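Long-range contact in leucine--tRNA ligase (Agrobacterium radiobacter, PDB 5AH5), which probably attaches leucine to tRNA(Leu) at the expense of ATP, as a class I aminoacyl-tRNA synthetase: residues B[758-770]-B[782-796]. Sequence-based numbering, arbitrary orientation.
Sequences VQINGKLIRTMTI and TVLALPEVRSRLSDR. With SO4 (sulfate ion), chain K; nucleotides of chain D.
Arg766 reaches from strand 763-770 to the start of helix 787-792, where its NH1 donates to Glu788 OE1 at 2.9 Å in a salt bridge. The carboxylate stands nearly perpendicular to the guanidinium (85°) and is met on its syn side, somewhat out of its plane. Leu786 CD2 lies over one guanidinium face, 3.7 Å from Arg766 NH1. A bend at chi3 (-75°) turns the head onward along its own strand, so that NE and NH2 both grip Thr767 O, fixing the group's rotation. NH2 also makes a weak bond to a sulfate, probably picked up from the crystallisation solution, which Thr769 holds through its N and OG1.

Beside this polar cluster the contact is apolar. Val758 CG1 sits 3.6 Å from Val783 CG1, the two valines lying alongside, pointing opposite ways. Met768, bent at its end, sets both SD and CE against Val783 CG2, CE tightly at 3.4 Å. Further along, Ile760 CD1 packs on Arg792 CD at 3.8 Å, and Ile765 CD1 covers a face of the Arg792 guanidinium. That arginine, extended from CG to NE, carries its charge past the isoleucines to a phosphate of the bound RNA; Lys763, whose NZ lies 4.3 Å from Arg792 NH1, also packs on an RNA phosphate.

A type I' turn from Ile760 to Lys763 joins the two strands into a hairpin, whose other face meets tRNA: Gln759 OE1 accepts from N2 of G19 of chain D at 3.0 Å, and Leu764 touches the sugar of U20 of chain D. The hairpin belongs to a four-stranded mixed sheet, strand 763-771 at one edge and strand 753-760 beside strand 808-813, and helices 776-785 and 787-792 pack on one face in this small C-terminal α/β unit, helix 787-792 running at 143° to strand 763-770.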
ATOM      1  N   VAL B 758     -10.631 -22.038  37.126  1.00 26.71           N
ATOM      2  CA  VAL B 758     -11.472 -21.546  38.181  1.00 26.45           C
ATOM      3  C   VAL B 758     -10.839 -20.320  38.775  1.00 25.10           C
ATOM      4  O   VAL B 758      -9.685 -20.358  39.197  1.00 23.43           O
ATOM      5  CB  VAL B 758     -11.555 -22.622  39.251  1.00 28.72           C
ATOM      6  CG1 VAL B 758     -12.423 -22.158  40.414  1.00 30.49           C
ATOM      7  CG2 VAL B 758     -12.077 -23.907  38.608  1.00 29.89           C
ATOM      8  N   GLN B 759     -11.570 -19.226  38.757  1.00 25.23           N
ATOM      9  CA  GLN B 759     -11.216 -18.009  39.469  1.00 27.10           C
ATOM     10  C   GLN B 759     -12.045 -17.839  40.758  1.00 27.75           C
ATOM     11  O   GLN B 759     -13.150 -18.277  40.826  1.00 26.41           O
ATOM     12  CB  GLN B 759     -11.462 -16.808  38.600  1.00 28.25           C
ATOM     13  CG  GLN B 759     -10.500 -16.703  37.410  1.00 28.63           C
ATOM     14  CD  GLN B 759     -10.914 -15.651  36.391  1.00 30.97           C
ATOM     15  OE1 GLN B 759     -12.084 -15.323  36.253  1.00 29.87           O
ATOM     16  NE2 GLN B 759      -9.943 -15.166  35.621  1.00 30.56           N
ATOM     17  N   ILE B 760     -11.481 -17.148  41.733  1.00 29.21           N
ATOM     18  CA  ILE B 760     -12.206 -16.588  42.841  1.00 28.81           C
ATOM     19  C   ILE B 760     -11.923 -15.117  42.839  1.00 26.61           C
ATOM     20  O   ILE B 760     -10.749 -14.646  42.891  1.00 24.94           O
ATOM     21  CB  ILE B 760     -11.820 -17.181  44.200  1.00 28.64           C
ATOM     22  CG1 ILE B 760     -12.235 -18.628  44.266  1.00 29.59           C
ATOM     23  CG2 ILE B 760     -12.520 -16.438  45.303  1.00 31.76           C
ATOM     24  CD1 ILE B 760     -11.669 -19.409  45.450  1.00 31.18           C
ATOM     25  N   ASN B 761     -13.009 -14.369  42.729  1.00 28.20           N
ATOM     26  CA  ASN B 761     -12.971 -12.926  42.618  1.00 29.56           C
ATOM     27  C   ASN B 761     -12.060 -12.458  41.521  1.00 32.33           C
ATOM     28  O   ASN B 761     -11.373 -11.472  41.672  1.00 30.08           O
ATOM     29  CB  ASN B 761     -12.594 -12.308  43.965  1.00 31.16           C
ATOM     30  CG  ASN B 761     -13.749 -12.312  44.917  1.00 36.03           C
ATOM     31  OD1 ASN B 761     -14.912 -12.660  44.555  1.00 37.19           O
ATOM     32  ND2 ASN B 761     -13.462 -11.977  46.153  1.00 37.57           N
ATOM     33  N   GLY B 762     -12.018 -13.219  40.431  1.00 35.64           N
ATOM     34  CA  GLY B 762     -11.183 -12.863  39.308  1.00 36.01           C
ATOM     35  C   GLY B 762      -9.779 -13.437  39.391  1.00 34.88           C
ATOM     36  O   GLY B 762      -9.076 -13.357  38.429  1.00 30.28           O
ATOM     37  N   LYS B 763      -9.373 -14.031  40.505  1.00 29.74           N
ATOM     38  CA  LYS B 763      -7.994 -14.559  40.581  1.00 32.94           C
ATOM     39  C   LYS B 763      -7.950 -16.050  40.265  1.00 32.05           C
ATOM     40  O   LYS B 763      -8.667 -16.819  40.912  1.00 27.47           O
ATOM     41  CB  LYS B 763      -7.433 -14.317  41.995  1.00 41.98           C
ATOM     42  CG  LYS B 763      -5.921 -14.461  42.100  1.00 55.68           C
ATOM     43  CD  LYS B 763      -5.452 -14.830  43.504  1.00 69.10           C
ATOM     44  CE  LYS B 763      -3.987 -15.289  43.514  1.00 76.38           C
ATOM     45  NZ  LYS B 763      -3.827 -16.510  44.349  1.00 79.86           N
ATOM     46  N   LEU B 764      -7.108 -16.476  39.313  1.00 30.05           N
ATOM     47  CA  LEU B 764      -6.953 -17.887  39.026  1.00 31.38           C
ATOM     48  C   LEU B 764      -6.479 -18.658  40.253  1.00 30.98           C
ATOM     49  O   LEU B 764      -5.404 -18.371  40.788  1.00 29.28           O
ATOM     50  CB  LEU B 764      -5.935 -18.128  37.948  1.00 32.53           C
ATOM     51  CG  LEU B 764      -5.604 -19.572  37.551  1.00 34.32           C
ATOM     52  CD1 LEU B 764      -6.770 -20.243  36.845  1.00 35.04           C
ATOM     53  CD2 LEU B 764      -4.391 -19.612  36.614  1.00 35.82           C
ATOM     54  N   ILE B 765      -7.244 -19.684  40.616  1.00 29.62           N
ATOM     55  CA  ILE B 765      -6.905 -20.594  41.684  1.00 26.75           C
ATOM     56  C   ILE B 765      -6.293 -21.905  41.121  1.00 29.28           C
ATOM     57  O   ILE B 765      -5.270 -22.333  41.587  1.00 26.04           O
ATOM     58  CB  ILE B 765      -8.175 -20.886  42.540  1.00 28.84           C
ATOM     59  CG1 ILE B 765      -8.803 -19.566  43.057  1.00 29.10           C
ATOM     60  CG2 ILE B 765      -7.806 -21.750  43.720  1.00 27.78           C
ATOM     61  CD1 ILE B 765      -7.799 -18.581  43.693  1.00 30.59           C
ATOM     62  N   ARG B 766      -6.906 -22.531  40.120  1.00 29.69           N
ATOM     63  CA  ARG B 766      -6.448 -23.836  39.575  1.00 26.99           C
ATOM     64  C   ARG B 766      -7.366 -24.162  38.401  1.00 28.24           C
ATOM     65  O   ARG B 766      -8.262 -23.397  38.068  1.00 30.98           O
ATOM     66  CB  ARG B 766      -6.531 -24.972  40.601  1.00 28.15           C
ATOM     67  CG  ARG B 766      -7.935 -25.245  41.149  1.00 30.99           C
ATOM     68  CD  ARG B 766      -7.981 -26.518  41.982  1.00 31.69           C
ATOM     69  NE  ARG B 766      -7.945 -27.694  41.106  1.00 33.57           N
ATOM     70  CZ  ARG B 766      -8.047 -28.959  41.488  1.00 35.91           C
ATOM     71  NH1 ARG B 766      -8.176 -29.321  42.767  1.00 35.42           N
ATOM     72  NH2 ARG B 766      -8.024 -29.883  40.545  1.00 33.20           N
ATOM     73  N   THR B 767      -7.166 -25.297  37.795  1.00 28.73           N
ATOM     74  CA  THR B 767      -8.059 -25.803  36.779  1.00 32.99           C
ATOM     75  C   THR B 767      -8.659 -27.095  37.274  1.00 31.57           C
ATOM     76  O   THR B 767      -8.163 -27.710  38.202  1.00 37.61           O
ATOM     77  CB  THR B 767      -7.335 -26.121  35.441  1.00 32.47           C
ATOM     78  OG1 THR B 767      -6.397 -27.198  35.629  1.00 39.43           O
ATOM     79  CG2 THR B 767      -6.600 -24.961  34.922  1.00 36.08           C
ATOM     80  N   MET B 768      -9.709 -27.486  36.587  1.00 32.35           N
ATOM     81  CA  MET B 768     -10.557 -28.593  36.917  1.00 39.57           C
ATOM     82  C   MET B 768     -10.900 -29.220  35.538  1.00 40.23           C
ATOM     83  O   MET B 768     -11.175 -28.518  34.575  1.00 37.04           O
ATOM     84  CB  MET B 768     -11.782 -27.971  37.589  1.00 41.82           C
ATOM     85  CG  MET B 768     -12.958 -28.828  37.869  1.00 46.73           C
ATOM     86  SD  MET B 768     -14.378 -27.835  38.342  1.00 51.01           S
ATOM     87  CE  MET B 768     -14.738 -26.816  36.926  1.00 59.21           C
ATOM     88  N   THR B 769     -10.822 -30.525  35.445  1.00 40.47           N
ATOM     89  CA  THR B 769     -11.244 -31.262  34.252  1.00 41.74           C
ATOM     90  C   THR B 769     -12.608 -31.857  34.493  1.00 42.77           C
ATOM     91  O   THR B 769     -12.800 -32.568  35.489  1.00 40.07           O
ATOM     92  CB  THR B 769     -10.238 -32.365  33.967  1.00 41.91           C
ATOM     93  OG1 THR B 769      -8.971 -31.736  33.820  1.00 50.21           O
ATOM     94  CG2 THR B 769     -10.556 -33.117  32.678  1.00 46.36           C
ATOM     95  N   ILE B 770     -13.561 -31.556  33.618  1.00 37.98           N
ATOM     96  CA  ILE B 770     -14.916 -32.087  33.751  1.00 38.60           C
ATOM     97  C   ILE B 770     -15.391 -32.615  32.393  1.00 40.95           C
ATOM     98  O   ILE B 770     -14.910 -32.153  31.390  1.00 36.64           O
ATOM     99  CB  ILE B 770     -15.920 -30.983  34.167  1.00 38.67           C
ATOM    100  CG1 ILE B 770     -15.651 -29.691  33.404  1.00 38.31           C
ATOM    101  CG2 ILE B 770     -15.812 -30.742  35.672  1.00 42.58           C
ATOM    102  CD1 ILE B 770     -16.801 -28.730  33.361  1.00 42.07           C
ATOM    103  N   THR B 782     -19.274 -29.313  41.521  1.00 33.39           N
ATOM    104  CA  THR B 782     -17.925 -29.867  41.368  1.00 34.90           C
ATOM    105  C   THR B 782     -16.817 -28.871  41.756  1.00 31.88           C
ATOM    106  O   THR B 782     -15.842 -29.251  42.443  1.00 31.35           O
ATOM    107  CB  THR B 782     -17.703 -30.392  39.934  1.00 37.84           C
ATOM    108  OG1 THR B 782     -18.733 -31.340  39.669  1.00 36.95           O
ATOM    109  CG2 THR B 782     -16.303 -31.086  39.767  1.00 36.48           C
ATOM    110  N   VAL B 783     -16.996 -27.621  41.378  1.00 26.99           N
ATOM    111  CA  VAL B 783     -16.052 -26.528  41.696  1.00 29.50           C
ATOM    112  C   VAL B 783     -15.981 -26.292  43.224  1.00 28.64           C
ATOM    113  O   VAL B 783     -14.903 -26.136  43.780  1.00 25.92           O
ATOM    114  CB  VAL B 783     -16.384 -25.175  40.987  1.00 34.10           C
ATOM    115  CG1 VAL B 783     -15.356 -24.114  41.323  1.00 38.80           C
ATOM    116  CG2 VAL B 783     -16.388 -25.325  39.480  1.00 41.92           C
ATOM    117  N   LEU B 784     -17.125 -26.277  43.888  1.00 31.62           N
ATOM    118  CA  LEU B 784     -17.192 -25.959  45.324  1.00 30.41           C
ATOM    119  C   LEU B 784     -16.581 -27.058  46.133  1.00 27.42           C
ATOM    120  O   LEU B 784     -16.105 -26.796  47.202  1.00 32.93           O
ATOM    121  CB  LEU B 784     -18.612 -25.659  45.820  1.00 30.31           C
ATOM    122  CG  LEU B 784     -19.217 -24.422  45.160  1.00 29.42           C
ATOM    123  CD1 LEU B 784     -20.694 -24.288  45.522  1.00 28.93           C
ATOM    124  CD2 LEU B 784     -18.414 -23.207  45.514  1.00 32.17           C
ATOM    125  N   ALA B 785     -16.538 -28.248  45.575  1.00 29.26           N
ATOM    126  CA  ALA B 785     -15.869 -29.373  46.168  1.00 29.96           C
ATOM    127  C   ALA B 785     -14.368 -29.422  46.029  1.00 31.02           C
ATOM    128  O   ALA B 785     -13.754 -30.109  46.791  1.00 34.73           O
ATOM    129  CB  ALA B 785     -16.464 -30.664  45.608  1.00 35.61           C
ATOM    130  N   LEU B 786     -13.743 -28.679  45.125  1.00 28.56           N
ATOM    131  CA  LEU B 786     -12.297 -28.690  45.052  1.00 28.68           C
ATOM    132  C   LEU B 786     -11.649 -28.244  46.367  1.00 29.35           C
ATOM    133  O   LEU B 786     -12.121 -27.298  46.994  1.00 26.81           O
ATOM    134  CB  LEU B 786     -11.805 -27.770  43.949  1.00 27.98           C
ATOM    135  CG  LEU B 786     -12.354 -28.065  42.553  1.00 26.74           C
ATOM    136  CD1 LEU B 786     -11.946 -26.934  41.615  1.00 28.90           C
ATOM    137  CD2 LEU B 786     -11.833 -29.427  42.075  1.00 28.23           C
ATOM    138  N   PRO B 787     -10.558 -28.899  46.776  1.00 26.35           N
ATOM    139  CA  PRO B 787     -10.021 -28.525  48.078  1.00 27.36           C
ATOM    140  C   PRO B 787      -9.624 -27.091  48.252  1.00 27.52           C
ATOM    141  O   PRO B 787      -9.807 -26.502  49.333  1.00 27.68           O
ATOM    142  CB  PRO B 787      -8.765 -29.408  48.199  1.00 25.30           C
ATOM    143  CG  PRO B 787      -9.131 -30.643  47.475  1.00 28.49           C
ATOM    144  CD  PRO B 787     -10.052 -30.221  46.339  1.00 29.14           C
ATOM    145  N   GLU B 788      -9.014 -26.549  47.210  1.00 26.38           N
ATOM    146  CA  GLU B 788      -8.542 -25.203  47.187  1.00 26.99           C
ATOM    147  C   GLU B 788      -9.688 -24.229  47.306  1.00 24.81           C
ATOM    148  O   GLU B 788      -9.565 -23.210  47.967  1.00 25.13           O
ATOM    149  CB  GLU B 788      -7.827 -24.917  45.857  1.00 28.90           C
ATOM    150  CG  GLU B 788      -6.440 -25.483  45.740  1.00 28.94           C
ATOM    151  CD  GLU B 788      -6.430 -26.901  45.159  1.00 32.28           C
ATOM    152  OE1 GLU B 788      -7.528 -27.515  44.911  1.00 32.21           O
ATOM    153  OE2 GLU B 788      -5.311 -27.394  44.984  1.00 36.78           O
ATOM    154  N   VAL B 789     -10.803 -24.570  46.698  1.00 26.40           N
ATOM    155  CA  VAL B 789     -12.021 -23.747  46.743  1.00 27.88           C
ATOM    156  C   VAL B 789     -12.744 -23.880  48.101  1.00 29.31           C
ATOM    157  O   VAL B 789     -13.087 -22.894  48.684  1.00 29.44           O
ATOM    158  CB  VAL B 789     -12.949 -24.123  45.566  1.00 29.29           C
ATOM    159  CG1 VAL B 789     -14.257 -23.330  45.619  1.00 32.78           C
ATOM    160  CG2 VAL B 789     -12.209 -23.862  44.226  1.00 31.23           C
ATOM    161  N   ARG B 790     -12.963 -25.084  48.582  1.00 28.45           N
ATOM    162  CA  ARG B 790     -13.500 -25.333  49.929  1.00 32.33           C
ATOM    163  C   ARG B 790     -12.652 -24.599  50.981  1.00 34.56           C
ATOM    164  O   ARG B 790     -13.192 -23.983  51.893  1.00 36.30           O
ATOM    165  CB  ARG B 790     -13.503 -26.828  50.276  1.00 34.31           C
ATOM    166  CG  ARG B 790     -14.842 -27.473  50.495  1.00 44.66           C
ATOM    167  CD  ARG B 790     -14.773 -29.009  50.588  1.00 46.97           C
ATOM    168  NE  ARG B 790     -15.981 -29.616  50.000  1.00 43.17           N
ATOM    169  CZ  ARG B 790     -16.033 -30.855  49.518  1.00 49.56           C
ATOM    170  NH1 ARG B 790     -14.974 -31.665  49.551  1.00 48.62           N
ATOM    171  NH2 ARG B 790     -17.162 -31.292  48.985  1.00 61.29           N
ATOM    172  N   SER B 791     -11.338 -24.628  50.806  1.00 31.28           N
ATOM    173  CA  SER B 791     -10.435 -23.963  51.740  1.00 33.79           C
ATOM    174  C   SER B 791     -10.674 -22.450  51.732  1.00 33.16           C
ATOM    175  O   SER B 791     -10.937 -21.852  52.751  1.00 29.44           O
ATOM    176  CB  SER B 791      -8.971 -24.279  51.413  1.00 31.27           C
ATOM    177  OG  SER B 791      -8.698 -25.676  51.534  1.00 26.97           O
ATOM    178  N   ARG B 792     -10.626 -21.851  50.560  1.00 34.68           N
ATOM    179  CA  ARG B 792     -10.750 -20.403  50.428  1.00 33.58           C
ATOM    180  C   ARG B 792     -12.132 -19.863  50.751  1.00 31.20           C
ATOM    181  O   ARG B 792     -12.240 -18.711  51.088  1.00 38.44           O
ATOM    182  CB  ARG B 792     -10.373 -19.985  49.030  1.00 37.43           C
ATOM    183  CG  ARG B 792      -8.869 -19.951  48.865  1.00 39.28           C
ATOM    184  CD  ARG B 792      -8.480 -20.055  47.425  1.00 40.79           C
ATOM    185  NE  ARG B 792      -7.051 -20.369  47.358  1.00 42.09           N
ATOM    186  CZ  ARG B 792      -6.106 -19.454  47.296  1.00 40.50           C
ATOM    187  NH1 ARG B 792      -6.400 -18.147  47.310  1.00 44.65           N
ATOM    188  NH2 ARG B 792      -4.852 -19.844  47.257  1.00 44.30           N
ATOM    189  N   LEU B 793     -13.174 -20.675  50.634  1.00 32.34           N
ATOM    190  CA  LEU B 793     -14.527 -20.296  51.048  1.00 36.07           C
ATOM    191  C   LEU B 793     -14.885 -20.779  52.447  1.00 39.39           C
ATOM    192  O   LEU B 793     -16.048 -20.675  52.838  1.00 41.86           O
ATOM    193  CB  LEU B 793     -15.593 -20.845  50.081  1.00 35.97           C
ATOM    194  CG  LEU B 793     -15.429 -20.628  48.572  1.00 43.77           C
ATOM    195  CD1 LEU B 793     -16.738 -20.836  47.826  1.00 42.57           C
ATOM    196  CD2 LEU B 793     -14.803 -19.287  48.242  1.00 40.87           C
ATOM    197  N   SER B 794     -13.949 -21.329  53.213  1.00 35.78           N
ATOM    198  CA  SER B 794     -14.361 -21.889  54.516  1.00 40.37           C
ATOM    199  C   SER B 794     -14.770 -20.776  55.509  1.00 39.09           C
ATOM    200  O   SER B 794     -15.490 -21.061  56.451  1.00 42.27           O
ATOM    201  CB  SER B 794     -13.267 -22.757  55.136  1.00 34.69           C
ATOM    202  OG  SER B 794     -12.156 -21.923  55.298  1.00 37.35           O
ATOM    203  N   ASP B 795     -14.354 -19.533  55.270  1.00 39.78           N
ATOM    204  CA  ASP B 795     -14.763 -18.378  56.112  1.00 52.36           C
ATOM    205  C   ASP B 795     -15.388 -17.210  55.314  1.00 45.82           C
ATOM    206  O   ASP B 795     -15.306 -16.068  55.709  1.00 44.31           O
ATOM    207  CB  ASP B 795     -13.542 -17.872  56.944  1.00 59.13           C
ATOM    208  CG  ASP B 795     -12.427 -17.233  56.073  1.00 68.33           C
ATOM    209  OD1 ASP B 795     -12.223 -17.667  54.894  1.00 85.45           O
ATOM    210  OD2 ASP B 795     -11.745 -16.294  56.574  1.00 80.43           O
ATOM    211  N   ARG B 796     -15.972 -17.507  54.165  1.00 43.06           N
ATOM    212  CA  ARG B 796     -16.448 -16.512  53.237  1.00 38.80           C
ATOM    213  C   ARG B 796     -17.696 -17.094  52.598  1.00 39.51           C
ATOM    214  O   ARG B 796     -17.803 -18.320  52.448  1.00 39.70           O
ATOM    215  CB  ARG B 796     -15.388 -16.216  52.174  1.00 42.60           C
ATOM    216  CG  ARG B 796     -14.004 -15.937  52.732  1.00 49.55           C
ATOM    217  CD  ARG B 796     -12.971 -15.595  51.674  1.00 46.62           C
ATOM    218  NE  ARG B 796     -13.221 -14.302  51.114  1.00 57.07           N
ATOM    219  CZ  ARG B 796     -12.476 -13.712  50.180  1.00 63.19           C
ATOM    220  NH1 ARG B 796     -11.397 -14.316  49.662  1.00 59.78           N
ATOM    221  NH2 ARG B 796     -12.835 -12.498  49.745  1.00 62.80           N
TER
HETATM  222  S   SO4 K1820      -8.261 -32.163  37.671  1.00 77.08           S
HETATM  223  O1  SO4 K1820      -7.437 -30.946  37.904  1.00 61.17           O
HETATM  224  O2  SO4 K1820      -9.713 -32.018  37.998  1.00 61.12           O
HETATM  225  O3  SO4 K1820      -7.650 -33.310  38.392  1.00 79.04           O
HETATM  226  O4  SO4 K1820      -8.147 -32.440  36.218  1.00 93.30           O
ATOM    227  P     U D  20      -7.742 -17.104  29.958  1.00 36.67           P
ATOM    228  OP1   U D  20      -6.884 -15.925  30.227  1.00 37.99           O
ATOM    229  OP2   U D  20      -7.628 -17.860  28.727  1.00 38.53           O
ATOM    230  O5'   U D  20      -7.637 -18.156  31.137  1.00 38.17           O
ATOM    231  C5'   U D  20      -7.650 -17.711  32.501  1.00 32.85           C
ATOM    232  C4'   U D  20      -6.450 -18.274  33.206  1.00 32.57           C
ATOM    233  O4'   U D  20      -6.559 -19.721  33.192  1.00 30.72           O
ATOM    234  C3'   U D  20      -5.099 -17.938  32.577  1.00 32.81           C
ATOM    235  O3'   U D  20      -4.125 -17.719  33.598  1.00 30.43           O
ATOM    236  C2'   U D  20      -4.774 -19.201  31.776  1.00 33.18           C
ATOM    237  O2'   U D  20      -3.406 -19.413  31.558  1.00 32.04           O
ATOM    238  C1'   U D  20      -5.374 -20.289  32.669  1.00 33.09           C
ATOM    239  N1    U D  20      -5.737 -21.514  31.944  1.00 28.22           N
ATOM    240  C2    U D  20      -5.071 -22.674  32.251  1.00 29.52           C
ATOM    241  O2    U D  20      -4.235 -22.738  33.124  1.00 33.78           O
ATOM    242  N3    U D  20      -5.448 -23.770  31.517  1.00 34.72           N
ATOM    243  C4    U D  20      -6.401 -23.824  30.522  1.00 34.18           C
ATOM    244  O4    U D  20      -6.641 -24.894  29.969  1.00 45.19           O
ATOM    245  C5    U D  20      -7.055 -22.585  30.264  1.00 32.93           C
ATOM    246  C6    U D  20      -6.695 -21.492  30.953  1.00 37.77           C
ATOM    247  P     G D  19      -9.817 -12.276  26.475  1.00 33.75           P
ATOM    248  OP1   G D  19      -8.361 -12.201  26.354  1.00 27.69           O
ATOM    249  OP2   G D  19     -10.692 -12.855  25.470  1.00 37.02           O
ATOM    250  O5'   G D  19     -10.106 -13.133  27.804  1.00 32.92           O
ATOM    251  C5'   G D  19      -9.226 -13.058  28.960  1.00 31.15           C
ATOM    252  C4'   G D  19      -9.580 -14.153  29.950  1.00 33.67           C
ATOM    253  O4'   G D  19     -10.896 -13.869  30.493  1.00 31.45           O
ATOM    254  C3'   G D  19      -9.682 -15.549  29.326  1.00 33.34           C
ATOM    255  O3'   G D  19      -9.223 -16.596  30.119  1.00 33.75           O
ATOM    256  C2'   G D  19     -11.172 -15.738  29.131  1.00 34.57           C
ATOM    257  O2'   G D  19     -11.654 -17.050  29.005  1.00 35.04           O
ATOM    258  C1'   G D  19     -11.705 -15.026  30.363  1.00 33.40           C
ATOM    259  N9    G D  19     -13.095 -14.597  30.300  1.00 36.29           N
ATOM    260  C8    G D  19     -13.884 -14.428  29.187  1.00 38.14           C
ATOM    261  N7    G D  19     -15.080 -13.987  29.471  1.00 37.75           N
ATOM    262  C5    G D  19     -15.072 -13.834  30.852  1.00 38.48           C
ATOM    263  C6    G D  19     -16.085 -13.373  31.733  1.00 36.72           C
ATOM    264  O6    G D  19     -17.219 -12.965  31.461  1.00 29.24           O
ATOM    265  N1    G D  19     -15.656 -13.388  33.055  1.00 35.43           N
ATOM    266  C2    G D  19     -14.411 -13.780  33.479  1.00 35.65           C
ATOM    267  N2    G D  19     -14.179 -13.708  34.805  1.00 32.47           N
ATOM    268  N3    G D  19     -13.462 -14.217  32.668  1.00 37.64           N
ATOM    269  C4    G D  19     -13.856 -14.208  31.378  1.00 38.06           C
TER